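Local coordinates for MsStt7d protein (Micromonas, PDB 4IX6) that binds ADP in its kinase domain and probably acts as an ATP-dependent protein kinase, at residues B[80-85]-B[185-190]. Sequence-based numbering, arbitrary orientation.
With ADP (adenosine-5'-diphosphate), chain F.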
loop_
_atom_site.group_PDB
_atom_site.type_symbol
_atom_site.label_atom_id
_atom_site.label_comp_id
_atom_site.label_asym_id
_atom_site.label_seq_id
_atom_site.Cartn_x
_atom_site.Cartn_y
_atom_site.Cartn_z
ATOM N N THR B 80 -10.188 -12.962 -20.088
ATOM C CA THR B 80 -8.769 -12.705 -19.823
ATOM C C THR B 80 -8.515 -12.521 -18.328
ATOM O O THR B 80 -7.465 -12.919 -17.827
ATOM C CB THR B 80 -8.233 -11.459 -20.554
ATOM O OG1 THR B 80 -8.986 -10.300 -20.161
ATOM C CG2 THR B 80 -8.309 -11.633 -22.068
ATOM N N CYS B 81 -9.478 -11.928 -17.620
ATOM C CA CYS B 81 -9.311 -11.580 -16.202
ATOM C C CYS B 81 -10.480 -12.116 -15.392
ATOM O O CYS B 81 -11.474 -12.582 -15.962
ATOM C CB CYS B 81 -9.259 -10.061 -16.040
ATOM S SG CYS B 81 -7.990 -9.243 -16.991
ATOM N N ALA B 82 -10.394 -12.021 -14.069
ATOM C CA ALA B 82 -11.517 -12.445 -13.231
ATOM C C ALA B 82 -12.797 -11.727 -13.630
ATOM O O ALA B 82 -12.795 -10.523 -13.912
ATOM C CB ALA B 82 -11.209 -12.183 -11.767
ATOM N N ARG B 83 -13.899 -12.475 -13.640
ATOM C CA ARG B 83 -15.161 -11.932 -14.107
ATOM C C ARG B 83 -15.629 -10.790 -13.215
ATOM O O ARG B 83 -15.761 -10.964 -12.012
ATOM C CB ARG B 83 -16.224 -13.020 -14.164
ATOM C CG ARG B 83 -17.620 -12.463 -14.413
ATOM C CD ARG B 83 -18.591 -13.568 -14.801
ATOM N NE ARG B 83 -18.637 -14.649 -13.819
ATOM C CZ ARG B 83 -19.544 -14.746 -12.847
ATOM N NH1 ARG B 83 -20.489 -13.824 -12.715
ATOM N NH2 ARG B 83 -19.507 -15.779 -12.010
ATOM N N PHE B 84 -15.867 -9.630 -13.826
ATOM C CA PHE B 84 -16.248 -8.412 -13.105
ATOM C C PHE B 84 -17.763 -8.322 -12.949
ATOM O O PHE B 84 -18.500 -8.379 -13.935
ATOM C CB PHE B 84 -15.699 -7.190 -13.848
ATOM C CG PHE B 84 -16.023 -5.876 -13.199
ATOM C CD1 PHE B 84 -15.664 -5.626 -11.891
ATOM C CD2 PHE B 84 -16.659 -4.871 -13.923
ATOM C CE1 PHE B 84 -15.941 -4.397 -11.297
ATOM C CE2 PHE B 84 -16.942 -3.640 -13.337
ATOM C CZ PHE B 84 -16.587 -3.405 -12.021
ATOM N N MET B 85 -18.212 -8.167 -11.710
ATOM C CA MET B 85 -19.641 -8.196 -11.386
ATOM C C MET B 85 -20.218 -6.823 -11.090
ATOM O O MET B 85 -21.424 -6.688 -10.843
ATOM C CB MET B 85 -19.875 -9.150 -10.217
ATOM C CG MET B 85 -19.508 -10.593 -10.586
ATOM S SD MET B 85 -19.728 -11.816 -9.282
ATOM C CE MET B 85 -21.522 -11.912 -9.237
ATOM N N LYS B 185 -6.465 -17.030 -15.423
ATOM C CA LYS B 185 -7.078 -15.716 -15.547
ATOM C C LYS B 185 -6.257 -14.720 -14.744
ATOM O O LYS B 185 -5.794 -15.017 -13.641
ATOM C CB LYS B 185 -8.498 -15.725 -15.005
ATOM C CG LYS B 185 -9.485 -16.551 -15.852
ATOM C CD LYS B 185 -10.890 -16.366 -15.340
ATOM C CE LYS B 185 -11.844 -17.237 -16.133
ATOM N NZ LYS B 185 -13.248 -17.068 -15.672
ATOM N N LEU B 186 -6.098 -13.528 -15.296
ATOM C CA LEU B 186 -5.423 -12.454 -14.588
ATOM C C LEU B 186 -6.355 -11.853 -13.550
ATOM O O LEU B 186 -7.560 -11.777 -13.753
ATOM C CB LEU B 186 -4.992 -11.372 -15.575
ATOM C CG LEU B 186 -3.760 -11.728 -16.409
ATOM C CD1 LEU B 186 -3.729 -10.867 -17.670
ATOM C CD2 LEU B 186 -2.488 -11.526 -15.574
ATOM N N ILE B 187 -5.781 -11.430 -12.430
ATOM C CA ILE B 187 -6.501 -10.589 -11.484
ATOM C C ILE B 187 -5.756 -9.266 -11.300
ATOM O O ILE B 187 -4.607 -9.121 -11.744
ATOM C CB ILE B 187 -6.692 -11.272 -10.106
ATOM C CG1 ILE B 187 -5.343 -11.725 -9.543
ATOM C CG2 ILE B 187 -7.630 -12.477 -10.227
ATOM C CD1 ILE B 187 -5.368 -12.040 -8.037
ATOM N N ASP B 188 -6.422 -8.311 -10.654
ATOM C CA ASP B 188 -5.790 -7.083 -10.154
ATOM C C ASP B 188 -5.372 -6.116 -11.261
ATOM O O ASP B 188 -4.191 -6.013 -11.629
ATOM C CB ASP B 188 -4.621 -7.424 -9.223
ATOM C CG ASP B 188 -4.077 -6.214 -8.501
ATOM O OD1 ASP B 188 -4.693 -5.126 -8.589
ATOM O OD2 ASP B 188 -3.034 -6.368 -7.824
ATOM N N LEU B 189 -6.362 -5.413 -11.790
ATOM C CA LEU B 189 -6.144 -4.331 -12.742
ATOM C C LEU B 189 -5.917 -2.993 -12.035
ATOM O O LEU B 189 -6.050 -1.934 -12.632
ATOM C CB LEU B 189 -7.347 -4.250 -13.691
ATOM C CG LEU B 189 -7.511 -5.475 -14.604
ATOM C CD1 LEU B 189 -8.950 -5.586 -15.117
ATOM C CD2 LEU B 189 -6.507 -5.413 -15.750
ATOM N N GLY B 190 -5.542 -3.050 -10.761
ATOM C CA GLY B 190 -5.334 -1.845 -9.974
ATOM C C GLY B 190 -4.222 -0.933 -10.465
ATOM O O GLY B 190 -4.222 0.263 -10.171
HETATM P PB ADP F . -0.639 -10.912 -2.809
HETATM O O1B ADP F . -1.185 -12.272 -3.190
HETATM O O2B ADP F . -0.521 -10.711 -1.315
HETATM O O3B ADP F . 0.592 -10.506 -3.587
HETATM P PA ADP F . -2.762 -9.027 -2.336
HETATM O O1A ADP F . -3.329 -7.879 -3.143
HETATM O O2A ADP F . -2.006 -8.732 -1.057
HETATM O O3A ADP F . -1.756 -9.846 -3.309
HETATM O "O5'" ADP F . -3.981 -10.047 -2.002
HETATM C "C5'" ADP F . -5.176 -10.131 -2.798
HETATM C "C4'" ADP F . -5.718 -11.560 -2.723
HETATM O "O4'" ADP F . -7.069 -11.672 -3.205
HETATM C "C3'" ADP F . -4.858 -12.500 -3.553
HETATM O "O3'" ADP F . -4.403 -13.584 -2.742
HETATM C "C2'" ADP F . -5.784 -13.058 -4.604
HETATM O "O2'" ADP F . -5.522 -14.447 -4.831
HETATM C "C1'" ADP F . -7.175 -12.827 -4.038
HETATM N N9 ADP F . -8.092 -12.502 -5.138
HETATM C C8 ADP F . -8.199 -11.311 -5.752
HETATM N N7 ADP F . -9.129 -11.365 -6.733
HETATM C C5 ADP F . -9.621 -12.617 -6.756
HETATM C C6 ADP F . -10.642 -13.338 -7.537
HETATM N N6 ADP F . -11.330 -12.705 -8.521
HETATM N N1 ADP F . -10.844 -14.641 -7.240
HETATM C C2 ADP F . -10.184 -15.279 -6.258
HETATM N N3 ADP F . -9.235 -14.678 -5.501
HETATM C C4 ADP F . -8.933 -13.372 -5.707
HETATM O O HOH W 1 -13.589 -14.244 -16.530
#
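Beside the nucleotide pocket of this protein kinase domain, Thr80, Cys81 and Ala82, in the loop between helix 59-76 and strand 84-90, meet Leu186 at the end of strand 184-186, just ahead of the magnesium-binding loop. A single beta bridge pairs Cys81 with Leu186. Leu186 N gives a nearly straight bond (168°) to a lone pair of Thr80 O at 2.9 Å, in the carbonyl plane; Ala82 N reaches Leu186 O, also at 2.9 Å, almost head-on to the carbonyl but with its own N-H more bent (142°). Cysteine suits the bridge because its slim, apolar thiol fits between two leucines: Cys81 SG lies 3.9 Å from Leu186 CB and 4.2 Å from Leu189 CD1. Lys185 is long enough for its extended chain to pass Cys81 O, with CD near it, and bring the buried ammonium group to salt bridges with Glu114 and Asp180, while a water joins Lys185 NZ to Cys81 O. Toward the ligand, small Ala82 leaves room for adenine, its CB 3.3 Å from ADP N6. Branched Ile187 serves both neighbours: with CG1 set between the backbone N and the carbonyl carbon (chi1 55°), CG2 touches Ala82 CB at 3.9 Å and CD1 packs 3.6 Å from C2' of the ADP ribose. Replaced by an alanine, Ile187 would lose CG2 and CD1, which is likely to leave a gap beside the ribose and base and Ala82 CB without that methyl contact. Asp188, a magnesium ligand, accepts a bond from Gly190 N at OD1, tilted out of the carboxylate plane, closing an Asx turn. Asp188-Leu189-Gly190 is the DFG motif of protein kinases, with leucine in place of phenylalanine; the loop after helix C docks on the strand leading into it and, through Cys81, on its leucine.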